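Local coordinates for non-toxic crystal protein (Bacillus thuringiensis, PDB 2D42) that is a non-toxic parasporal crystal protein of unsettled function whose elongated, strand-rich fold closely resembles that of aerolysin-type beta-pore-forming toxins, at residues A[56-61]-A[154-159]; A[78-83]-A[135-140]; A[26-31]-A[176-181]; A[6-11]-A[201-206]; A[42-47]-A[165-170]. One frame throughout, in Å; residues are numbered along the deposited sequence.

Contact 1 of 5, residues A[56-61]-A[154-159]; sequences IVLDRR and GVYTLE
A classic beta bulge sets Leu-58 and Asp-59 opposite the single residue Tyr-156 in an antiparallel strand pair. Tyr-156 O accepts two backbone amides, Leu-58 N at 2.7 Å and Asp-59 N at 3.3 Å. Tight packing builds up around Leu-58. Its CG, anti to the carbonyl carbon (chi1 -66°), lies 3.6 Å from Leu-158 CB. CD1 reaches the same Leu-158 CB at 3.5 Å and approaches Tyr-156 CE2 obliquely at 3.8 Å. Strand 71-94 packs against this side: Tyr-81 touches Ile-56, Leu-58 and Leu-158, and the Tyr-156 ring stacks with Phe-77. The Tyr-156 hydroxyl makes a probable hydrogen bond to Asp-140. On the other face Val-57 and Arg-60 are exposed and the side-chain contacts are longer. Val-57 CG1 meets Val-155 CG1 at 3.9 Å. Arg-60 CG rests near Val-155 CG2, while the guanidinium turns off from the partner strand. Asp-59 turns its carboxylate along its own strand: OD1 accepts Arg-60 N at 2.9 Å, on the anti side, and takes a weak bond from Arg-61 NE at 3.4 Å.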
# COMPACT_ATOMS: atom_id res chain seq x y z
N ILE A 56 7.05 0.59 -23.81
CA ILE A 56 7.34 -0.83 -23.94
C ILE A 56 6.62 -1.48 -25.13
O ILE A 56 5.40 -1.40 -25.25
CB ILE A 56 6.91 -1.58 -22.67
CG1 ILE A 56 7.62 -0.97 -21.46
CG2 ILE A 56 7.23 -3.06 -22.79
CD1 ILE A 56 7.14 -1.52 -20.14
N VAL A 57 7.39 -2.13 -26.00
CA VAL A 57 6.81 -2.82 -27.14
C VAL A 57 6.31 -4.17 -26.64
O VAL A 57 7.10 -5.07 -26.35
CB VAL A 57 7.84 -3.04 -28.26
CG1 VAL A 57 7.26 -3.93 -29.36
CG2 VAL A 57 8.25 -1.69 -28.84
N LEU A 58 4.99 -4.30 -26.51
CA LEU A 58 4.37 -5.53 -26.03
C LEU A 58 4.30 -6.60 -27.10
O LEU A 58 4.41 -7.80 -26.81
CB LEU A 58 2.94 -5.24 -25.53
CG LEU A 58 2.77 -4.34 -24.29
CD1 LEU A 58 1.29 -4.07 -24.06
CD2 LEU A 58 3.39 -5.02 -23.08
N ASP A 59 4.12 -6.18 -28.36
CA ASP A 59 4.00 -7.15 -29.45
C ASP A 59 4.20 -6.45 -30.79
O ASP A 59 4.13 -5.22 -30.88
CB ASP A 59 2.59 -7.76 -29.40
CG ASP A 59 2.53 -9.19 -29.90
OD1 ASP A 59 3.42 -9.64 -30.65
OD2 ASP A 59 1.53 -9.87 -29.54
N ARG A 60 4.43 -7.24 -31.82
CA ARG A 60 4.61 -6.73 -33.18
C ARG A 60 4.17 -7.84 -34.11
O ARG A 60 4.64 -8.96 -34.00
CB ARG A 60 6.09 -6.40 -33.45
CG ARG A 60 6.37 -6.08 -34.92
CD ARG A 60 7.86 -5.92 -35.25
NE ARG A 60 8.37 -7.02 -36.07
CZ ARG A 60 8.94 -6.87 -37.27
NH1 ARG A 60 9.07 -5.66 -37.80
NH2 ARG A 60 9.37 -7.94 -37.93
N ARG A 61 3.25 -7.53 -35.02
CA ARG A 61 2.76 -8.53 -35.97
C ARG A 61 2.75 -7.96 -37.37
O ARG A 61 2.74 -6.75 -37.56
CB ARG A 61 1.35 -9.01 -35.60
CG ARG A 61 1.31 -9.82 -34.34
CD ARG A 61 2.11 -11.11 -34.52
NE ARG A 61 2.63 -11.59 -33.26
CZ ARG A 61 3.59 -12.50 -33.15
NH1 ARG A 61 4.15 -13.03 -34.24
NH2 ARG A 61 4.01 -12.88 -31.95
N GLY A 154 2.10 -3.95 -37.49
CA GLY A 154 1.45 -3.38 -36.33
C GLY A 154 2.26 -3.63 -35.06
O GLY A 154 2.54 -4.77 -34.71
N VAL A 155 2.61 -2.55 -34.38
CA VAL A 155 3.40 -2.61 -33.14
C VAL A 155 2.51 -2.16 -31.98
O VAL A 155 1.94 -1.07 -32.02
CB VAL A 155 4.65 -1.68 -33.22
CG1 VAL A 155 5.36 -1.64 -31.89
CG2 VAL A 155 5.60 -2.19 -34.31
N TYR A 156 2.39 -3.03 -30.98
CA TYR A 156 1.58 -2.78 -29.78
C TYR A 156 2.51 -2.27 -28.69
O TYR A 156 3.43 -2.97 -28.26
CB TYR A 156 0.92 -4.10 -29.35
CG TYR A 156 -0.20 -3.96 -28.33
CD1 TYR A 156 -1.07 -2.87 -28.35
CD2 TYR A 156 -0.43 -4.97 -27.39
CE1 TYR A 156 -2.14 -2.78 -27.45
CE2 TYR A 156 -1.50 -4.90 -26.49
CZ TYR A 156 -2.35 -3.81 -26.53
OH TYR A 156 -3.44 -3.77 -25.68
N THR A 157 2.28 -1.03 -28.27
CA THR A 157 3.11 -0.37 -27.26
C THR A 157 2.37 -0.03 -25.97
O THR A 157 1.22 0.41 -25.99
CB THR A 157 3.70 0.94 -27.82
OG1 THR A 157 4.54 0.63 -28.93
CG2 THR A 157 4.51 1.67 -26.76
N LEU A 158 3.05 -0.25 -24.85
CA LEU A 158 2.50 0.07 -23.55
C LEU A 158 3.28 1.23 -22.95
O LEU A 158 4.51 1.21 -22.92
CB LEU A 158 2.59 -1.12 -22.59
CG LEU A 158 2.26 -0.78 -21.12
CD1 LEU A 158 0.79 -0.41 -21.00
CD2 LEU A 158 2.58 -1.96 -20.22
N GLU A 159 2.55 2.24 -22.49
CA GLU A 159 3.18 3.37 -21.85
C GLU A 159 3.16 3.02 -20.36
O GLU A 159 2.09 2.95 -19.75
CB GLU A 159 2.38 4.64 -22.11
CG GLU A 159 3.02 5.88 -21.58
CD GLU A 159 2.33 7.12 -22.12
OE1 GLU A 159 1.32 7.54 -21.52
OE2 GLU A 159 2.79 7.64 -23.16

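Contact 2 of 5, residues A[78-83]-A[135-140]; sequences SNAYTS and TQDFRD
Phe-138 O accepts Asn-79 N at 2.8 Å, with the donor nearly in line with the carbonyl. A water that also bonds Ser-78 OG gives the same oxygen a second, weak bond. In return, Phe-138 N donates to Asn-79 O at 3.0 Å, tilted 34° from the carbonyl plane. Tyr-81 and Gln-136 form the next hydrogen-bonded pair of this antiparallel strand pair. The Phe-138 ring leaves its strand with CG anti to the carbonyl carbon (chi1 -62°). Its CE2 edge meets Tyr-81 CB, 3.9 Å away and in the ring plane. The Tyr-81 ring turns off from strand 135-140, so its CB does the touching. On the face with Ala-80, which is largely exposed, Ala-80 CB lies 3.6 Å from Asp-137 OD1 and 3.9 Å from Thr-135 CG2. Further along, the hydroxyls Thr-82 OG1 and Thr-135 OG1 share a weak hydrogen bond of 3.3 Å, and either could be the donor. Gln-136 sends its OE1 out of the pair, to the backbone of Gly-233. The contact pairs strand 71-94 with strand 129-146, and Phe-138 also touches Tyr-156 of strand 150-185 and Thr-236 of strand 219-244.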
# COMPACT_ATOMS: atom_id res chain seq x y z
N SER A 78 -3.63 -8.96 -27.28
CA SER A 78 -4.00 -9.30 -25.92
C SER A 78 -2.71 -9.61 -25.19
O SER A 78 -2.06 -10.61 -25.47
CB SER A 78 -4.90 -10.53 -25.89
OG SER A 78 -5.03 -11.01 -24.56
N ASN A 79 -2.33 -8.76 -24.25
CA ASN A 79 -1.10 -9.00 -23.53
C ASN A 79 -1.29 -8.69 -22.04
O ASN A 79 -1.73 -7.61 -21.66
CB ASN A 79 0.01 -8.15 -24.16
CG ASN A 79 0.18 -8.45 -25.67
OD1 ASN A 79 0.83 -9.43 -26.06
ND2 ASN A 79 -0.43 -7.63 -26.51
N ALA A 80 -0.98 -9.68 -21.20
CA ALA A 80 -1.11 -9.53 -19.76
C ALA A 80 0.22 -9.08 -19.18
O ALA A 80 1.12 -9.89 -19.01
CB ALA A 80 -1.55 -10.85 -19.13
N TYR A 81 0.33 -7.79 -18.88
CA TYR A 81 1.55 -7.21 -18.34
C TYR A 81 1.50 -7.10 -16.82
O TYR A 81 0.50 -6.67 -16.25
CB TYR A 81 1.77 -5.81 -18.93
CG TYR A 81 3.22 -5.36 -18.88
CD1 TYR A 81 4.17 -5.94 -19.72
CD2 TYR A 81 3.64 -4.39 -17.97
CE1 TYR A 81 5.52 -5.56 -19.66
CE2 TYR A 81 4.98 -4.00 -17.90
CZ TYR A 81 5.91 -4.59 -18.75
OH TYR A 81 7.24 -4.23 -18.68
N THR A 82 2.60 -7.45 -16.18
CA THR A 82 2.69 -7.41 -14.73
C THR A 82 3.57 -6.28 -14.25
O THR A 82 4.75 -6.22 -14.59
CB THR A 82 3.27 -8.71 -14.17
OG1 THR A 82 2.39 -9.79 -14.48
CG2 THR A 82 3.45 -8.61 -12.67
N SER A 83 3.00 -5.39 -13.45
CA SER A 83 3.75 -4.27 -12.89
C SER A 83 3.80 -4.45 -11.37
O SER A 83 2.84 -4.92 -10.77
CB SER A 83 3.09 -2.94 -13.25
OG SER A 83 3.11 -2.72 -14.66
N THR A 135 -1.55 -7.75 -12.30
CA THR A 135 -1.58 -8.08 -13.71
C THR A 135 -2.65 -7.29 -14.43
O THR A 135 -3.83 -7.33 -14.07
CB THR A 135 -1.84 -9.59 -13.91
OG1 THR A 135 -0.73 -10.34 -13.41
CG2 THR A 135 -2.03 -9.90 -15.39
N GLN A 136 -2.23 -6.53 -15.44
CA GLN A 136 -3.16 -5.74 -16.23
C GLN A 136 -3.36 -6.49 -17.54
O GLN A 136 -2.39 -6.93 -18.15
CB GLN A 136 -2.58 -4.35 -16.49
CG GLN A 136 -2.50 -3.48 -15.24
CD GLN A 136 -1.86 -2.13 -15.51
OE1 GLN A 136 -0.64 -2.02 -15.57
NE2 GLN A 136 -2.70 -1.10 -15.67
N ASP A 137 -4.60 -6.65 -17.96
CA ASP A 137 -4.89 -7.35 -19.22
C ASP A 137 -5.18 -6.36 -20.34
O ASP A 137 -6.31 -5.94 -20.53
CB ASP A 137 -6.11 -8.28 -19.05
CG ASP A 137 -5.88 -9.36 -18.01
OD1 ASP A 137 -4.97 -10.19 -18.19
OD2 ASP A 137 -6.62 -9.40 -17.01
N PHE A 138 -4.15 -6.00 -21.10
CA PHE A 138 -4.32 -5.06 -22.19
C PHE A 138 -4.81 -5.76 -23.45
O PHE A 138 -4.17 -6.68 -23.96
CB PHE A 138 -3.01 -4.32 -22.46
CG PHE A 138 -2.53 -3.51 -21.29
CD1 PHE A 138 -3.21 -2.36 -20.90
CD2 PHE A 138 -1.41 -3.90 -20.56
CE1 PHE A 138 -2.79 -1.61 -19.80
CE2 PHE A 138 -0.98 -3.16 -19.46
CZ PHE A 138 -1.67 -2.02 -19.08
N ARG A 139 -5.97 -5.32 -23.94
CA ARG A 139 -6.57 -5.87 -25.14
C ARG A 139 -6.91 -4.71 -26.06
O ARG A 139 -7.58 -3.76 -25.65
CB ARG A 139 -7.86 -6.64 -24.80
CG ARG A 139 -7.69 -7.82 -23.84
CD ARG A 139 -8.98 -8.65 -23.78
NE ARG A 139 -8.92 -9.74 -22.81
CZ ARG A 139 -8.99 -9.56 -21.49
NH1 ARG A 139 -8.92 -10.61 -20.67
NH2 ARG A 139 -9.12 -8.34 -20.98
N ASP A 140 -6.43 -4.78 -27.29
CA ASP A 140 -6.69 -3.73 -28.28
C ASP A 140 -6.66 -4.33 -29.67
O ASP A 140 -6.06 -5.38 -29.90
CB ASP A 140 -5.64 -2.62 -28.18
CG ASP A 140 -5.80 -1.79 -26.92
OD1 ASP A 140 -6.76 -1.00 -26.84
OD2 ASP A 140 -4.97 -1.93 -26.00
O HOH W 1 -5.04 -9.44 -22.02

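Contact 3 of 5, residues A[26-31]-A[176-181]; sequences SSYSDD and NGIIRY
Tyr-28 lays its ring across Ile-178 and ends beside Arg-180. CB points to the face of the sheet that also carries Ile-178. CG sits between the backbone N and the carbonyl carbon (chi1 44°), the crowded position. Ile-178 lies over one face of the ring, toward the CE1–CZ rim. CD1 lies 3.7 Å from Ile-178 CB, and CE1 is closer to that same CB at 3.3 Å. CZ has moved on to the methyl Ile-178 CG2, at 3.5 Å. The tip OH touches CG2 and also receives a weak hydrogen bond from Arg-180 NE, 3.1 Å away near the ring plane. The ring and guanidinium planes stand 44° apart. The arginine has a stronger partner elsewhere, a salt bridge from NH1 to Glu-192. Behind the side chains the backbones pair in antiparallel fashion, with Arg-180 N donating to Ser-26 O at 2.7 Å. Past the strand end, Asp-30 N still donates to Asn-176 O at 2.9 Å, from above the carbonyl plane. Strand 189-198 flanks 176-181 on its other edge. Leu-9 of helix 5-19 packs on Ser-27 and Ile-179. The arrangement is an antiparallel sheet with a helix across one face, at one end of the elongated aerolysin-like fold.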
# COMPACT_ATOMS: atom_id res chain seq x y z
N SER A 26 2.62 -7.67 35.98
CA SER A 26 2.62 -7.94 34.55
C SER A 26 1.47 -7.19 33.89
O SER A 26 0.66 -6.56 34.57
CB SER A 26 2.47 -9.44 34.32
OG SER A 26 1.24 -9.90 34.85
N SER A 27 1.40 -7.27 32.56
CA SER A 27 0.34 -6.62 31.81
C SER A 27 0.21 -7.31 30.45
O SER A 27 1.18 -7.87 29.93
CB SER A 27 0.62 -5.12 31.62
OG SER A 27 1.81 -4.90 30.87
N TYR A 28 -1.00 -7.27 29.90
CA TYR A 28 -1.27 -7.90 28.61
C TYR A 28 -2.58 -7.37 28.05
O TYR A 28 -3.32 -6.65 28.73
CB TYR A 28 -1.35 -9.43 28.79
CG TYR A 28 -2.15 -9.85 30.01
CD1 TYR A 28 -3.54 -9.94 29.97
CD2 TYR A 28 -1.52 -10.14 31.22
CE1 TYR A 28 -4.28 -10.29 31.10
CE2 TYR A 28 -2.25 -10.50 32.36
CZ TYR A 28 -3.63 -10.57 32.29
OH TYR A 28 -4.35 -10.92 33.40
N SER A 29 -2.86 -7.70 26.80
CA SER A 29 -4.09 -7.26 26.14
C SER A 29 -5.30 -8.00 26.72
O SER A 29 -5.21 -9.18 27.06
CB SER A 29 -4.00 -7.52 24.64
OG SER A 29 -5.21 -7.19 24.00
N ASP A 30 -6.42 -7.30 26.81
CA ASP A 30 -7.67 -7.87 27.34
C ASP A 30 -8.41 -8.67 26.27
O ASP A 30 -8.95 -8.11 25.32
CB ASP A 30 -8.56 -6.73 27.84
CG ASP A 30 -9.92 -7.21 28.30
OD1 ASP A 30 -10.12 -8.44 28.41
OD2 ASP A 30 -10.79 -6.35 28.55
N ASP A 31 -8.47 -9.99 26.46
CA ASP A 31 -9.13 -10.86 25.49
C ASP A 31 -10.57 -10.52 25.13
O ASP A 31 -11.00 -10.83 24.02
CB ASP A 31 -9.05 -12.31 25.95
CG ASP A 31 -7.69 -12.93 25.70
OD1 ASP A 31 -6.76 -12.18 25.33
OD2 ASP A 31 -7.55 -14.15 25.87
N ASN A 176 -8.67 -2.60 25.36
CA ASN A 176 -8.23 -2.57 26.75
C ASN A 176 -7.01 -3.43 27.01
O ASN A 176 -6.75 -4.42 26.33
CB ASN A 176 -9.35 -3.08 27.67
CG ASN A 176 -10.58 -2.21 27.65
OD1 ASN A 176 -11.66 -2.66 27.27
ND2 ASN A 176 -10.42 -0.95 28.05
N GLY A 177 -6.27 -3.03 28.04
CA GLY A 177 -5.10 -3.77 28.47
C GLY A 177 -5.40 -4.22 29.89
O GLY A 177 -6.33 -3.72 30.52
N ILE A 178 -4.64 -5.18 30.39
CA ILE A 178 -4.83 -5.66 31.75
C ILE A 178 -3.50 -5.53 32.45
O ILE A 178 -2.47 -5.96 31.92
CB ILE A 178 -5.25 -7.16 31.79
CG1 ILE A 178 -6.60 -7.35 31.10
CG2 ILE A 178 -5.29 -7.63 33.23
CD1 ILE A 178 -7.74 -6.57 31.73
N ILE A 179 -3.51 -4.93 33.63
CA ILE A 179 -2.29 -4.77 34.40
C ILE A 179 -2.45 -5.37 35.80
O ILE A 179 -3.42 -5.10 36.50
CB ILE A 179 -1.92 -3.29 34.55
CG1 ILE A 179 -1.76 -2.65 33.16
CG2 ILE A 179 -0.62 -3.16 35.34
CD1 ILE A 179 -1.51 -1.15 33.20
N ARG A 180 -1.48 -6.19 36.18
CA ARG A 180 -1.49 -6.84 37.48
C ARG A 180 -0.47 -6.21 38.43
O ARG A 180 0.71 -6.12 38.11
CB ARG A 180 -1.18 -8.33 37.33
CG ARG A 180 -2.21 -9.06 36.51
CD ARG A 180 -1.93 -10.55 36.48
NE ARG A 180 -3.18 -11.27 36.26
CZ ARG A 180 -4.17 -11.31 37.14
NH1 ARG A 180 -4.05 -10.67 38.30
NH2 ARG A 180 -5.29 -11.95 36.86
N TYR A 181 -0.95 -5.80 39.60
CA TYR A 181 -0.10 -5.19 40.62
C TYR A 181 -0.34 -5.92 41.93
O TYR A 181 -1.34 -6.60 42.10
CB TYR A 181 -0.50 -3.74 40.88
CG TYR A 181 -0.61 -2.83 39.69
CD1 TYR A 181 0.53 -2.23 39.15
CD2 TYR A 181 -1.85 -2.49 39.17
CE1 TYR A 181 0.43 -1.30 38.12
CE2 TYR A 181 -1.97 -1.57 38.14
CZ TYR A 181 -0.82 -0.97 37.62
OH TYR A 181 -0.93 -0.04 36.62

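Contact 4 of 5, residues A[6-11]-A[201-206]; sequences LRELEI and DVLQAN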
# COMPACT_ATOMS: atom_id res chain seq x y z
N LEU A 6 2.03 -2.84 23.40
CA LEU A 6 2.18 -3.63 24.62
C LEU A 6 3.29 -3.04 25.48
O LEU A 6 3.22 -3.06 26.71
CB LEU A 6 2.50 -5.09 24.29
CG LEU A 6 1.35 -5.91 23.70
CD1 LEU A 6 1.84 -7.29 23.35
CD2 LEU A 6 0.21 -5.99 24.70
N ARG A 7 4.32 -2.52 24.82
CA ARG A 7 5.44 -1.89 25.50
C ARG A 7 4.94 -0.63 26.22
O ARG A 7 5.32 -0.36 27.36
CB ARG A 7 6.54 -1.53 24.49
CG ARG A 7 7.64 -0.64 25.02
CD ARG A 7 8.36 -1.27 26.21
NE ARG A 7 9.32 -0.33 26.79
CZ ARG A 7 9.78 -0.42 28.04
NH1 ARG A 7 9.38 -1.40 28.84
NH2 ARG A 7 10.64 0.49 28.49
N GLU A 8 4.08 0.14 25.54
CA GLU A 8 3.51 1.35 26.12
C GLU A 8 2.68 0.97 27.35
O GLU A 8 2.69 1.69 28.36
CB GLU A 8 2.60 2.07 25.11
CG GLU A 8 3.30 2.61 23.87
CD GLU A 8 4.33 3.69 24.18
OE1 GLU A 8 4.03 4.61 24.97
OE2 GLU A 8 5.45 3.61 23.62
N LEU A 9 1.96 -0.15 27.27
CA LEU A 9 1.12 -0.63 28.37
C LEU A 9 2.03 -0.94 29.57
O LEU A 9 1.75 -0.56 30.70
CB LEU A 9 0.36 -1.90 27.95
CG LEU A 9 -0.49 -2.59 29.02
CD1 LEU A 9 -1.60 -1.65 29.49
CD2 LEU A 9 -1.07 -3.89 28.47
N GLU A 10 3.14 -1.61 29.29
CA GLU A 10 4.11 -1.96 30.33
C GLU A 10 4.67 -0.68 30.97
O GLU A 10 4.76 -0.57 32.20
CB GLU A 10 5.24 -2.79 29.72
CG GLU A 10 6.21 -3.40 30.73
CD GLU A 10 7.28 -4.23 30.05
OE1 GLU A 10 8.09 -3.65 29.28
OE2 GLU A 10 7.32 -5.46 30.26
N ILE A 11 5.02 0.30 30.14
CA ILE A 11 5.56 1.57 30.64
C ILE A 11 4.54 2.26 31.54
O ILE A 11 4.86 2.76 32.61
CB ILE A 11 5.93 2.52 29.48
CG1 ILE A 11 7.11 1.94 28.70
CG2 ILE A 11 6.25 3.90 30.02
CD1 ILE A 11 7.48 2.73 27.45
N ASP A 201 -5.99 5.87 27.42
CA ASP A 201 -5.50 6.51 28.63
C ASP A 201 -4.01 6.23 28.79
O ASP A 201 -3.27 7.05 29.34
CB ASP A 201 -6.26 6.01 29.85
CG ASP A 201 -7.74 6.37 29.80
OD1 ASP A 201 -8.06 7.55 29.55
OD2 ASP A 201 -8.58 5.48 30.02
N VAL A 202 -3.58 5.07 28.30
CA VAL A 202 -2.16 4.69 28.36
C VAL A 202 -1.34 5.62 27.46
O VAL A 202 -0.32 6.17 27.88
CB VAL A 202 -1.96 3.24 27.89
CG1 VAL A 202 -0.47 2.93 27.74
CG2 VAL A 202 -2.59 2.28 28.88
N LEU A 203 -1.82 5.80 26.23
CA LEU A 203 -1.15 6.65 25.25
C LEU A 203 -1.13 8.10 25.70
O LEU A 203 -0.14 8.80 25.54
CB LEU A 203 -1.87 6.54 23.89
CG LEU A 203 -1.84 5.15 23.25
CD1 LEU A 203 -2.81 5.07 22.09
CD2 LEU A 203 -0.43 4.84 22.79
N GLN A 204 -2.24 8.54 26.28
CA GLN A 204 -2.32 9.91 26.75
C GLN A 204 -1.36 10.12 27.91
O GLN A 204 -0.63 11.11 27.96
CB GLN A 204 -3.74 10.24 27.17
CG GLN A 204 -3.97 11.72 27.37
CD GLN A 204 -5.40 12.10 27.11
OE1 GLN A 204 -6.32 11.62 27.78
NE2 GLN A 204 -5.61 12.98 26.14
N ALA A 205 -1.36 9.18 28.85
CA ALA A 205 -0.50 9.27 30.02
C ALA A 205 0.97 9.20 29.62
O ALA A 205 1.79 9.93 30.16
CB ALA A 205 -0.83 8.15 31.00
N ASN A 206 1.29 8.31 28.69
CA ASN A 206 2.67 8.15 28.23
C ASN A 206 3.15 9.27 27.31
O ASN A 206 4.36 9.46 27.14
CB ASN A 206 2.82 6.82 27.49
CG ASN A 206 2.76 5.62 28.42
OD1 ASN A 206 2.62 5.76 29.64
ND2 ASN A 206 2.88 4.43 27.84
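Asn-206 carries the polar part of the contact by gripping Glu-8 twice through one nitrogen. Asn-206 ND2 donates to the backbone oxygen Glu-8 O at 2.8 Å, which lies in the amide plane. It also donates to Glu-8 OE1 at 3.1 Å, from above the carboxylate plane. The carboxylate and amide planes are 66° apart. Glu-8 is bent at chi2 (-63°), which curls CD back from an extended course. Thr-208, just beyond the second helix, holds OE1 as well, so this carboxylate oxygen has two partners. The setting is a packed helix pair: the axes of 6-11 and 201-206 approach to 9.3 Å and run 66° apart. Helix 199-206 is short and follows strand 189-198 directly. Apolar contact is modest. Val-202 points at the first helix, and its CG2 lies 4.1 Å from Leu-9 CD1. Other methyls make van der Waals contact with polar atoms. Val-202 CG1 lies 3.5 Å from Glu-8 O, and Ile-11 CG2 lies 4.0 Å from Asn-206 ND2. Tyr-12 adds to this packing by touching Val-202 and Asn-206. Leu-9 and Val-202 both rest on Val-197 of strand 189-198.

Contact 5 of 5, residues A[42-47]-A[165-170]; sequences ARIPDP and KMTVLE
Arg-43 and Glu-170 form a salt bridge, with NH2 2.6 Å from OE1 on the syn side of the carboxylate. Arg-43 NE adds a weak bond to the same Glu-170 OE1 at 3.0 Å. The guanidinium and carboxylate planes stand 70° apart. At the other end, Lys-165 NZ donates to the backbone oxygen Asp-46 O at 2.8 Å, from above the carbonyl plane. A longer salt bridge links Lys-165 NZ to Asp-46 OD2 at 3.5 Å, and Ile-48 O takes a further bond from the ammonium. Between these ends, Arg-43 and Val-168 make a hydrogen-bonded antiparallel pair. After it the first strand gives way to loop, and a water joins Asp-46 N to Met-166 O. Arg-43 and Val-168 run side by side, and Val-168 CG1 lies over one guanidinium face, offset toward its rim. Pro-45 CG presses on Met-166 CE at 3.4 Å, tighter than usual for carbons. On the face opposite Arg-43 and Val-168, Ala-42 CB meets Leu-169 CD2 at 3.6 Å. Ile-44 packs on Ala-105 and Leu-107 of strand 101-109. Charged and water-mediated bonds thus hold the loop to 165-170 where strand pairing has stopped, though exposure of Arg-43 and Asp-46 would probably weaken the salt bridges.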
# COMPACT_ATOMS: atom_id res chain seq x y z
N ALA A 42 -3.78 4.38 3.92
CA ALA A 42 -2.50 4.88 3.43
C ALA A 42 -2.76 5.82 2.27
O ALA A 42 -3.20 5.39 1.20
CB ALA A 42 -1.63 3.72 2.97
N ARG A 43 -2.50 7.10 2.48
CA ARG A 43 -2.72 8.07 1.43
C ARG A 43 -1.40 8.69 0.97
O ARG A 43 -0.40 8.64 1.68
CB ARG A 43 -3.71 9.15 1.88
CG ARG A 43 -3.41 9.82 3.20
CD ARG A 43 -4.66 10.56 3.71
NE ARG A 43 -4.46 11.14 5.04
CZ ARG A 43 -3.67 12.18 5.29
NH1 ARG A 43 -2.98 12.76 4.31
NH2 ARG A 43 -3.55 12.63 6.54
N ILE A 44 -1.43 9.27 -0.22
CA ILE A 44 -0.27 9.91 -0.83
C ILE A 44 -0.54 11.40 -0.93
O ILE A 44 -1.29 11.86 -1.79
CB ILE A 44 -0.03 9.30 -2.23
CG1 ILE A 44 0.20 7.79 -2.06
CG2 ILE A 44 1.14 9.99 -2.94
CD1 ILE A 44 0.25 7.04 -3.36
N PRO A 45 0.07 12.19 -0.04
CA PRO A 45 -0.16 13.64 -0.08
C PRO A 45 0.19 14.35 -1.40
O PRO A 45 -0.40 15.37 -1.72
CB PRO A 45 0.65 14.15 1.12
CG PRO A 45 1.71 13.12 1.30
CD PRO A 45 0.99 11.82 1.05
N ASP A 46 1.14 13.81 -2.16
CA ASP A 46 1.51 14.41 -3.45
C ASP A 46 1.28 13.38 -4.55
O ASP A 46 2.19 12.64 -4.92
CB ASP A 46 2.97 14.87 -3.45
CG ASP A 46 3.37 15.56 -4.76
OD1 ASP A 46 2.50 15.73 -5.63
OD2 ASP A 46 4.56 15.93 -4.90
N PRO A 47 0.05 13.30 -5.07
CA PRO A 47 -0.33 12.35 -6.12
C PRO A 47 0.09 12.72 -7.54
O PRO A 47 -0.24 12.01 -8.48
CB PRO A 47 -1.85 12.28 -5.98
CG PRO A 47 -2.18 13.69 -5.64
CD PRO A 47 -1.13 14.04 -4.59
N LYS A 165 6.76 7.55 -3.92
CA LYS A 165 6.08 8.54 -3.10
C LYS A 165 6.08 8.25 -1.61
O LYS A 165 6.16 7.10 -1.17
CB LYS A 165 4.62 8.68 -3.54
CG LYS A 165 4.42 9.24 -4.93
CD LYS A 165 4.78 10.72 -4.97
CE LYS A 165 4.52 11.27 -6.36
NZ LYS A 165 4.60 12.75 -6.35
N MET A 166 5.96 9.32 -0.84
CA MET A 166 5.88 9.23 0.61
C MET A 166 4.41 8.93 0.90
O MET A 166 3.52 9.35 0.16
CB MET A 166 6.31 10.56 1.23
CG MET A 166 6.06 10.70 2.73
SD MET A 166 4.45 11.47 3.06
CE MET A 166 4.84 13.21 2.73
N THR A 167 4.15 8.19 1.96
CA THR A 167 2.76 7.89 2.29
C THR A 167 2.48 8.32 3.72
O THR A 167 3.39 8.36 4.55
CB THR A 167 2.46 6.39 2.20
OG1 THR A 167 3.32 5.68 3.10
CG2 THR A 167 2.66 5.87 0.77
N VAL A 168 1.23 8.65 4.00
CA VAL A 168 0.81 9.02 5.33
C VAL A 168 0.01 7.80 5.76
O VAL A 168 -0.96 7.42 5.11
CB VAL A 168 -0.08 10.28 5.33
CG1 VAL A 168 -0.67 10.51 6.73
CG2 VAL A 168 0.76 11.51 4.92
N LEU A 169 0.44 7.14 6.83
CA LEU A 169 -0.25 5.94 7.28
C LEU A 169 -1.16 6.28 8.44
O LEU A 169 -0.76 6.98 9.36
CB LEU A 169 0.77 4.87 7.68
CG LEU A 169 1.81 4.56 6.59
CD1 LEU A 169 2.82 3.55 7.11
CD2 LEU A 169 1.10 4.03 5.33
N GLU A 170 -2.39 5.78 8.39
CA GLU A 170 -3.36 6.05 9.43
C GLU A 170 -4.12 4.81 9.87
O GLU A 170 -4.22 3.85 9.13
CB GLU A 170 -4.37 7.10 8.94
CG GLU A 170 -3.76 8.48 8.73
CD GLU A 170 -4.70 9.43 8.02
OE1 GLU A 170 -4.39 10.64 7.98
OE2 GLU A 170 -5.73 8.98 7.49
O HOH W 2 3.18 11.96 -1.32

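Overall arrangement
From the N terminus, helix 5-19 opens the widest loop, which contact 4 closes at helix 199-206. Strand 23-29 opens the next one, closed by contact 3. Contact 5 lies within that, then contact 1, and contact 2 is innermost. None of the loops cross. Contacts 3, 5 and 1 all use strand 150-185, and their partners meet it in reverse order. This long strand spans much of the molecule, since contacts 1 and 3 lie on opposite sides of its centre. Contacts 3 and 4 touch at one end. Contacts 1 and 2 touch at the other. The centres of contacts 1 and 3 are about 61 Å apart, with the centre of contact 5 about 9 Å from the centre of the molecule.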